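Local coordinates for hypothetical acetyltransferase (Deinococcus radiodurans, PDB 3S6F), which binds coenzyme A and probably transfers acetyl groups to an amine substrate, as other GNAT-family N-acetyltransferases do, at residues A[12-17]-A[49-54]; A[62-67]-A[93-98]; A[72-77]-A[106-111]. One frame throughout, in Å; residues are numbered along the deposited sequence. Where two conformers were deposited one is given.

Contact 1: A[12-17]-A[49-54]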
loop_
_atom_site.group_PDB
_atom_site.type_symbol
_atom_site.label_atom_id
_atom_site.label_comp_id
_atom_site.label_asym_id
_atom_site.label_seq_id
_atom_site.Cartn_x
_atom_site.Cartn_y
_atom_site.Cartn_z
ATOM N N PHE A 12 18.215 -15.814 -2.629
ATOM C CA PHE A 12 17.143 -14.928 -2.170
ATOM C C PHE A 12 17.062 -14.953 -0.665
ATOM O O PHE A 12 17.285 -15.999 -0.022
ATOM C CB PHE A 12 15.803 -15.392 -2.746
ATOM C CG PHE A 12 15.756 -15.357 -4.222
ATOM C CD1 PHE A 12 16.156 -16.444 -4.979
ATOM C CD2 PHE A 12 15.272 -14.240 -4.893
ATOM C CE1 PHE A 12 16.107 -16.425 -6.335
ATOM C CE2 PHE A 12 15.222 -14.204 -6.255
ATOM C CZ PHE A 12 15.648 -15.299 -7.003
ATOM N N GLN A 13 16.692 -13.815 -0.078
ATOM C CA GLN A 13 16.441 -13.739 1.343
ATOM C C GLN A 13 15.388 -12.677 1.626
ATOM O O GLN A 13 15.162 -11.782 0.816
ATOM C CB GLN A 13 17.712 -13.528 2.170
ATOM C CG GLN A 13 18.367 -12.207 1.985
ATOM C CD GLN A 13 19.654 -12.147 2.737
ATOM O OE1 GLN A 13 20.634 -12.781 2.333
ATOM N NE2 GLN A 13 19.673 -11.415 3.826
ATOM N N THR A 14 14.790 -12.789 2.808
ATOM C CA THR A 14 13.693 -11.945 3.229
ATOM C C THR A 14 13.985 -11.222 4.539
ATOM O O THR A 14 13.077 -10.723 5.203
ATOM C CB THR A 14 12.404 -12.779 3.344
ATOM O OG1 THR A 14 12.614 -13.797 4.328
ATOM C CG2 THR A 14 12.025 -13.413 2.019
ATOM N N THR A 15 15.268 -11.150 4.904
ATOM C CA THR A 15 15.732 -10.394 6.048
ATOM C C THR A 15 16.914 -9.533 5.608
ATOM O O THR A 15 17.471 -9.725 4.530
ATOM C CB THR A 15 16.212 -11.270 7.201
ATOM O OG1 THR A 15 17.533 -11.718 6.927
ATOM C CG2 THR A 15 15.234 -12.394 7.523
ATOM N N LEU A 16 17.315 -8.609 6.468
ATOM C CA LEU A 16 18.503 -7.809 6.277
ATOM C C LEU A 16 19.736 -8.423 6.940
ATOM O O LEU A 16 20.781 -7.802 6.996
ATOM C CB LEU A 16 18.269 -6.378 6.768
ATOM C CG LEU A 16 17.324 -5.550 5.899
ATOM C CD1 LEU A 16 16.808 -4.344 6.678
ATOM C CD2 LEU A 16 18.053 -5.118 4.619
ATOM N N GLU A 17 19.647 -9.656 7.467
ATOM C CA GLU A 17 20.826 -10.285 8.077
ATOM C C GLU A 17 21.897 -10.459 7.014
ATOM O O GLU A 17 21.655 -11.030 5.969
ATOM C CB GLU A 17 20.455 -11.618 8.737
ATOM C CG GLU A 17 19.507 -11.438 9.903
ATOM C CD GLU A 17 19.317 -12.714 10.706
ATOM O OE1 GLU A 17 19.229 -13.782 10.070
ATOM O OE2 GLU A 17 19.296 -12.709 11.958
ATOM N N VAL A 49 7.150 -6.863 4.485
ATOM C CA VAL A 49 7.959 -7.960 3.970
ATOM C C VAL A 49 8.730 -7.434 2.776
ATOM O O VAL A 49 8.366 -6.419 2.148
ATOM C CB VAL A 49 7.123 -9.214 3.578
ATOM C CG1 VAL A 49 6.380 -9.824 4.780
ATOM C CG2 VAL A 49 6.186 -8.903 2.413
ATOM N N PHE A 50 9.773 -8.148 2.414
ATOM C CA PHE A 50 10.567 -7.833 1.225
ATOM C C PHE A 50 11.306 -9.074 0.783
ATOM O O PHE A 50 11.434 -10.033 1.556
ATOM C CB PHE A 50 11.538 -6.655 1.472
ATOM C CG PHE A 50 12.532 -6.937 2.540
ATOM C CD1 PHE A 50 13.725 -7.599 2.269
ATOM C CD2 PHE A 50 12.287 -6.554 3.850
ATOM C CE1 PHE A 50 14.638 -7.865 3.268
ATOM C CE2 PHE A 50 13.210 -6.829 4.842
ATOM C CZ PHE A 50 14.383 -7.484 4.544
ATOM N N VAL A 51 11.801 -9.042 -0.458
ATOM C CA VAL A 51 12.652 -10.105 -0.983
ATOM C C VAL A 51 13.857 -9.469 -1.671
ATOM O O VAL A 51 13.677 -8.521 -2.426
ATOM C CB VAL A 51 11.925 -11.054 -1.964
ATOM C CG1 VAL A 51 12.799 -12.267 -2.314
ATOM C CG2 VAL A 51 10.575 -11.526 -1.402
ATOM N N LEU A 52 15.042 -9.967 -1.372
ATOM C CA LEU A 52 16.293 -9.576 -1.994
ATOM C C LEU A 52 16.860 -10.716 -2.816
ATOM O O LEU A 52 16.828 -11.861 -2.375
ATOM C CB LEU A 52 17.345 -9.222 -0.912
ATOM C CG LEU A 52 16.900 -8.263 0.187
ATOM C CD1 LEU A 52 18.030 -7.988 1.172
ATOM C CD2 LEU A 52 16.371 -6.941 -0.402
ATOM N N ALA A 53 17.441 -10.365 -3.958
ATOM C CA ALA A 53 18.201 -11.270 -4.817
ATOM C C ALA A 53 19.651 -10.829 -4.768
ATOM O O ALA A 53 19.930 -9.657 -5.003
ATOM C CB ALA A 53 17.675 -11.206 -6.245
ATOM N N ARG A 54 20.544 -11.751 -4.403
ATOM C CA ARG A 54 21.950 -11.439 -4.139
ATOM C C ARG A 54 22.867 -12.339 -4.961
ATOM O O ARG A 54 22.618 -13.531 -5.100
ATOM C CB ARG A 54 22.277 -11.636 -2.651
ATOM C CG ARG A 54 21.385 -10.794 -1.742
ATOM C CD ARG A 54 21.730 -10.970 -0.272
ATOM N NE ARG A 54 22.970 -10.320 0.091
ATOM C CZ ARG A 54 23.557 -10.417 1.266
ATOM N NH1 ARG A 54 23.108 -11.244 2.180
ATOM N NH2 ARG A 54 24.624 -9.701 1.501
HETATM O O HOH W 1 10.468 -9.828 4.861
#
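Q13 and L52 form the hydrogen-bonded pair where the short edge strand ending at Q13 lies antiparallel to strand 49-54, at one margin of the mixed sheet of this GNAT fold. Their backbones grip each other twice: L52 N donates to Q13 O at 2.8 Å, and Q13 N donates to L52 O. The side chain of Q13 runs outward from there. CB leads to CG, held between the backbone N and the carbonyl carbon (chi1 68°), where Q13 CG faces L52 CB at 4.3 Å. Beyond CG the chain is extended, and Q13 CD comes 3.8 Å from R54 CD. At the tip, OE1 accepts from R54 NH1 at 2.9 Å; OE1 lies in the guanidinium plane, yet NH1 sits above the amide plane, the two planes being 77° apart. NE2 turns back on its own segment and spends both hydrogens, on T15 O and on E17 O, each 2.9 Å away and each close to the amide plane. The amide thus ties the loop after the strand to R54, whose NH2 is held by G18 O and G58 O. An alanine at Q13 would probably leave T15 O and E17 O without this donor and R54 NH1 without its acceptor, setting the turn freer to move. On the other face of the sheet, F12 lays CE2 against A53 CB and CD2 near V51 CG1, while R97 of helix 90-102 makes a cation-pi contact with its ring. Further along, the F50 ring packs against the loop: T14 O lies over one ring face, offset toward the rim, and L16 CG meets F50 CZ at 3.8 Å. Where the strands part, a single water donates to T14 O and accepts from F50 N at 3.0 Å.

Contact 2: A[62-67]-A[93-98]; sequences GFVNAL and ELMRRV
V64 meets the helix with both methyls. CG1 touches V98 CB at 3.7 Å and lies 3.6 Å from L94 O, a carbonyl already taken by V98 N within the helix; CG2 reaches toward V98 CG1 and the selenium of M95. V64 CG1 sits between its own backbone N and carbonyl carbon (V64 chi1 59°), which directs it between L94 and V98, one helical turn apart. L94 reaches past V64 with CD1, which rests on the strand backbone 3.7 Å from F63 N. That methyl can come so near because G62 has no side chain: a CB there would point at it and crowd it. At the other end A66 CB meets V98 CG2 at 4.1 Å.

Around this apolar layer, V51 of the neighbouring strand touches both V64 and L94, and I76 flanks V64 on the other side. On the helix, E93 bridges R96 through OE1 and R97 through OE2. Residues 93-98 of the helix run at 33° to the strand segment, with the axes 8.4 Å apart, the helix-on-sheet packing of the GNAT core beside the coenzyme A site.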
loop_
_atom_site.group_PDB
_atom_site.type_symbol
_atom_site.label_atom_id
_atom_site.label_comp_id
_atom_site.label_asym_id
_atom_site.label_seq_id
_atom_site.Cartn_x
_atom_site.Cartn_y
_atom_site.Cartn_z
ATOM N N GLY A 62 18.609 -7.284 -7.035
ATOM C CA GLY A 62 17.181 -7.053 -7.252
ATOM C C GLY A 62 16.499 -7.022 -5.936
ATOM O O GLY A 62 16.929 -7.712 -4.993
ATOM N N PHE A 63 15.391 -6.277 -5.840
ATOM C CA PHE A 63 14.603 -6.278 -4.606
ATOM C C PHE A 63 13.185 -5.946 -4.932
ATOM O O PHE A 63 12.850 -5.362 -5.970
ATOM C CB PHE A 63 15.153 -5.312 -3.532
ATOM C CG PHE A 63 14.823 -3.860 -3.776
ATOM C CD1 PHE A 63 15.559 -3.092 -4.633
ATOM C CD2 PHE A 63 13.718 -3.309 -3.159
ATOM C CE1 PHE A 63 15.210 -1.782 -4.872
ATOM C CE2 PHE A 63 13.398 -1.986 -3.367
ATOM C CZ PHE A 63 14.117 -1.241 -4.245
ATOM N N VAL A 64 12.309 -6.272 -3.983
ATOM C CA VAL A 64 10.900 -5.864 -3.982
ATOM C C VAL A 64 10.503 -5.683 -2.526
ATOM O O VAL A 64 10.928 -6.460 -1.655
ATOM C CB VAL A 64 10.020 -6.906 -4.686
ATOM C CG1 VAL A 64 10.103 -8.289 -4.031
ATOM C CG2 VAL A 64 8.588 -6.451 -4.824
ATOM N N ASN A 65 9.674 -4.685 -2.243
ATOM C CA ASN A 65 9.143 -4.508 -0.900
ATOM C C ASN A 65 7.627 -4.490 -0.916
ATOM O O ASN A 65 6.994 -4.343 -1.963
ATOM C CB ASN A 65 9.699 -3.252 -0.199
ATOM C CG ASN A 65 9.201 -1.936 -0.809
ATOM O OD1 ASN A 65 8.941 -1.865 -2.005
ATOM N ND2 ASN A 65 9.166 -0.889 0.022
ATOM N N ALA A 66 7.032 -4.571 0.278
ATOM C CA ALA A 66 5.586 -4.559 0.392
ATOM C C ALA A 66 5.182 -3.966 1.736
ATOM O O ALA A 66 5.823 -4.209 2.778
ATOM C CB ALA A 66 4.968 -5.942 0.212
ATOM N N LEU A 67 4.066 -3.257 1.693
ATOM C CA LEU A 67 3.331 -2.786 2.873
ATOM C C LEU A 67 2.167 -3.727 3.070
ATOM O O LEU A 67 1.604 -4.231 2.094
ATOM C CB LEU A 67 2.801 -1.370 2.625
ATOM C CG LEU A 67 3.783 -0.375 1.987
ATOM C CD1 LEU A 67 3.069 0.967 1.760
ATOM C CD2 LEU A 67 5.098 -0.213 2.763
ATOM N N GLU A 93 10.262 -13.543 -10.660
ATOM C CA GLU A 93 10.544 -14.391 -9.518
ATOM C C GLU A 93 10.421 -13.618 -8.200
ATOM O O GLU A 93 9.875 -14.146 -7.222
ATOM C CB GLU A 93 11.917 -15.034 -9.674
ATOM C CG GLU A 93 12.274 -16.002 -8.554
ATOM C CD GLU A 93 11.469 -17.264 -8.496
ATOM O OE1 GLU A 93 10.848 -17.622 -9.523
ATOM O OE2 GLU A 93 11.437 -17.892 -7.432
ATOM N N LEU A 94 10.958 -12.394 -8.169
ATOM C CA LEU A 94 10.812 -11.551 -6.994
ATOM C C LEU A 94 9.345 -11.319 -6.671
ATOM O O LEU A 94 8.938 -11.341 -5.506
ATOM C CB LEU A 94 11.555 -10.239 -7.208
ATOM C CG LEU A 94 13.078 -10.336 -7.073
ATOM C CD1 LEU A 94 13.733 -9.059 -7.638
ATOM C CD2 LEU A 94 13.507 -10.592 -5.640
HETATM N N MSE A 95 8.542 -11.025 -7.698
HETATM C CA MSE A 95 7.116 -10.833 -7.479
HETATM C C MSE A 95 6.438 -12.090 -6.916
HETATM O O MSE A 95 5.661 -12.020 -5.956
HETATM C CB MSE A 95 6.432 -10.391 -8.775
HETATM C CG MSE A 95 6.657 -8.960 -9.153
HETATM SE SE MSE A 95 5.873 -7.692 -7.909
HETATM C CE MSE A 95 3.988 -8.190 -8.218
ATOM N N ARG A 96 6.730 -13.250 -7.502
ATOM C CA ARG A 96 6.137 -14.467 -6.960
ATOM C C ARG A 96 6.555 -14.662 -5.492
ATOM O O ARG A 96 5.737 -15.030 -4.639
ATOM C CB ARG A 96 6.557 -15.683 -7.798
ATOM C CG ARG A 96 5.894 -15.795 -9.162
ATOM C CD ARG A 96 6.191 -17.129 -9.841
ATOM N NE ARG A 96 7.558 -17.208 -10.272
ATOM C CZ ARG A 96 7.992 -16.771 -11.458
ATOM N NH1 ARG A 96 7.154 -16.265 -12.378
ATOM N NH2 ARG A 96 9.286 -16.878 -11.699
ATOM N N ARG A 97 7.832 -14.423 -5.190
ATOM C CA ARG A 97 8.315 -14.613 -3.828
ATOM C C ARG A 97 7.700 -13.624 -2.851
ATOM O O ARG A 97 7.400 -14.009 -1.727
ATOM C CB ARG A 97 9.833 -14.571 -3.798
ATOM C CG ARG A 97 10.442 -15.850 -4.391
ATOM C CD ARG A 97 11.934 -15.726 -4.549
ATOM N NE ARG A 97 12.538 -16.963 -5.040
ATOM C CZ ARG A 97 13.066 -17.900 -4.262
ATOM N NH1 ARG A 97 13.109 -17.784 -2.945
ATOM N NH2 ARG A 97 13.615 -18.961 -4.854
ATOM N N VAL A 98 7.495 -12.366 -3.240
ATOM C CA VAL A 98 6.906 -11.415 -2.290
ATOM C C VAL A 98 5.425 -11.742 -2.057
ATOM O O VAL A 98 4.925 -11.593 -0.941
ATOM C CB VAL A 98 7.133 -9.946 -2.694
ATOM C CG1 VAL A 98 6.180 -9.437 -3.773
ATOM C CG2 VAL A 98 7.073 -9.057 -1.444
#

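Contact 3: A[72-77]-A[106-111]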
loop_
_atom_site.group_PDB
_atom_site.type_symbol
_atom_site.label_atom_id
_atom_site.label_comp_id
_atom_site.label_asym_id
_atom_site.label_seq_id
_atom_site.Cartn_x
_atom_site.Cartn_y
_atom_site.Cartn_z
ATOM N N LEU A 72 -6.113 -7.950 5.395
ATOM C CA LEU A 72 -6.941 -7.692 4.213
ATOM C C LEU A 72 -6.166 -7.150 3.029
ATOM O O LEU A 72 -6.577 -7.408 1.893
ATOM C CB LEU A 72 -8.090 -6.755 4.552
ATOM C CG LEU A 72 -9.283 -6.792 3.581
ATOM C CD1 LEU A 72 -10.086 -8.065 3.764
ATOM C CD2 LEU A 72 -10.150 -5.519 3.729
ATOM N N ALA A 73 -5.103 -6.352 3.250
ATOM C CA ALA A 73 -4.522 -5.591 2.174
ATOM C C ALA A 73 -3.016 -5.428 2.236
ATOM O O ALA A 73 -2.465 -5.239 3.302
ATOM C CB ALA A 73 -5.186 -4.184 2.063
ATOM N N ALA A 74 -2.426 -5.383 1.049
ATOM C CA ALA A 74 -1.030 -5.132 0.869
ATOM C C ALA A 74 -0.815 -4.315 -0.395
ATOM O O ALA A 74 -1.623 -4.320 -1.325
ATOM C CB ALA A 74 -0.234 -6.430 0.807
ATOM N N SER A 75 0.298 -3.587 -0.438
ATOM C CA SER A 75 0.712 -2.927 -1.659
ATOM C C SER A 75 2.212 -3.030 -1.843
ATOM O O SER A 75 2.968 -3.174 -0.888
ATOM C CB SER A 75 0.284 -1.466 -1.687
ATOM O OG SER A 75 1.008 -0.708 -0.704
ATOM N N ILE A 76 2.636 -2.934 -3.099
ATOM C CA ILE A 76 4.030 -3.169 -3.503
ATOM C C ILE A 76 4.626 -1.871 -4.034
ATOM O O ILE A 76 4.395 -1.533 -5.187
ATOM C CB ILE A 76 4.133 -4.306 -4.527
ATOM C CG1 ILE A 76 3.571 -5.632 -3.852
ATOM C CG2 ILE A 76 5.585 -4.488 -5.000
ATOM C CD1 ILE A 76 3.386 -6.828 -4.754
ATOM N N PRO A 77 5.336 -1.099 -3.194
ATOM C CA PRO A 77 5.826 0.189 -3.672
ATOM C C PRO A 77 6.917 0.138 -4.722
ATOM O O PRO A 77 6.933 0.970 -5.629
ATOM C CB PRO A 77 6.328 0.873 -2.375
ATOM C CG PRO A 77 5.559 0.206 -1.268
ATOM C CD PRO A 77 5.460 -1.226 -1.728
ATOM N N TYR A 106 -6.782 -10.631 0.827
ATOM C CA TYR A 106 -7.763 -10.266 -0.141
ATOM C C TYR A 106 -7.251 -9.336 -1.237
ATOM O O TYR A 106 -7.473 -9.589 -2.427
ATOM C CB TYR A 106 -8.993 -9.649 0.578
ATOM C CG TYR A 106 -10.055 -9.158 -0.383
ATOM C CD1 TYR A 106 -10.526 -10.003 -1.378
ATOM C CD2 TYR A 106 -10.563 -7.884 -0.319
ATOM C CE1 TYR A 106 -11.433 -9.567 -2.290
ATOM C CE2 TYR A 106 -11.521 -7.432 -1.236
ATOM C CZ TYR A 106 -11.934 -8.312 -2.248
ATOM O OH TYR A 106 -12.817 -7.935 -3.232
HETATM N N MSE A 107 -6.553 -8.274 -0.845
HETATM C CA MSE A 107 -6.109 -7.249 -1.795
HETATM C C MSE A 107 -4.600 -7.150 -1.846
HETATM O O MSE A 107 -3.965 -6.970 -0.816
HETATM C CB MSE A 107 -6.622 -5.871 -1.372
HETATM C CG MSE A 107 -8.111 -5.757 -1.327
HETATM SE SE MSE A 107 -8.700 -4.213 -0.250
HETATM C CE MSE A 107 -7.840 -2.813 -1.225
ATOM N N VAL A 108 -4.049 -7.186 -3.056
ATOM C CA VAL A 108 -2.660 -6.794 -3.302
ATOM C C VAL A 108 -2.701 -5.844 -4.476
ATOM O O VAL A 108 -3.271 -6.188 -5.533
ATOM C CB VAL A 108 -1.737 -7.962 -3.625
ATOM C CG1 VAL A 108 -0.299 -7.460 -3.777
ATOM C CG2 VAL A 108 -1.808 -9.044 -2.493
ATOM N N ASP A 109 -2.099 -4.674 -4.323
ATOM C CA ASP A 109 -2.185 -3.637 -5.325
ATOM C C ASP A 109 -0.846 -2.943 -5.527
ATOM O O ASP A 109 -0.016 -2.843 -4.611
ATOM C CB ASP A 109 -3.225 -2.560 -4.914
ATOM C CG ASP A 109 -4.649 -3.084 -4.809
ATOM O OD1 ASP A 109 -4.932 -3.921 -3.909
ATOM O OD2 ASP A 109 -5.500 -2.653 -5.594
ATOM N N LEU A 110 -0.638 -2.402 -6.726
ATOM C CA LEU A 110 0.539 -1.600 -7.045
ATOM C C LEU A 110 0.197 -0.655 -8.178
ATOM O O LEU A 110 -0.784 -0.855 -8.880
ATOM C CB LEU A 110 1.764 -2.481 -7.372
ATOM C CG LEU A 110 1.617 -3.380 -8.602
ATOM C CD1 LEU A 110 2.081 -2.667 -9.898
ATOM C CD2 LEU A 110 2.408 -4.669 -8.385
ATOM N N SER A 111 1.008 0.376 -8.315
ATOM C CA SER A 111 0.890 1.380 -9.386
ATOM C C SER A 111 1.961 1.203 -10.434
ATOM O O SER A 111 3.110 0.877 -10.116
ATOM C CB SER A 111 0.982 2.799 -8.835
ATOM O OG SER A 111 -0.024 3.018 -7.850
HETATM O O HOH W 2 -4.152 -3.125 -1.322
HETATM O O HOH W 3 3.079 0.744 -6.229
#
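Y106 opens the pairing by laying CB against L72 CD1 at 3.7 Å, the two side chains side by side and pointing the same way. M107 then starts the ladder: its N donates to L72 O at 2.9 Å, its O accepts from A74 N, and its CB faces A73 CB at 4.1 Å. V108 is on the other face of the sheet, where CG1, anti to the backbone N (chi1 -176°), meets I76 CD1 at 3.9 Å; L99 of helix 90-102 packs against V108 from that side. D109 returns to the face of A73 and S75. Its N donates to A74 O and its O accepts from I76 N, both at 3.1 Å, and a water donates at once to A74 O and to D109 OD1. The carboxylate looks outward to the second subunit, where R134 of that subunit forms a salt bridge with OD1 and, in the conformer given, S111 of the second subunit a hydrogen bond with OD2. L110 puts CB 3.5 Å from I76 O. I76 O accepts from a water that in turn accepts from S111 N of this chain. Residues 107-110 pair antiparallel with a strand of the second subunit, so the sheet continues through the dimer. Strands 73-81 and 107-112, parallel and joined through helix 90-102, make the beta-alpha-beta unit of the GNAT fold.

All three contacts serve one sheet. Contact 1 lies at its margin, partly exposed, and adds polar side-chain bonds to its strand pairing and apolar packing: an amide and a guanidinium tie a loop down. Contact 2 is the buried centre, with no hydrogen bond across it, the charged residues of the helix lying off the interface. It shares strand pairing with contact 1, through A53 N to G62 O and V49 O to A66 N. Contact 3, also buried, joins contact 2 through L67 N to S75 O, but owes part of its burial to the second subunit, which meets the D109 carboxylate. Contacts 1 and 3 do not touch.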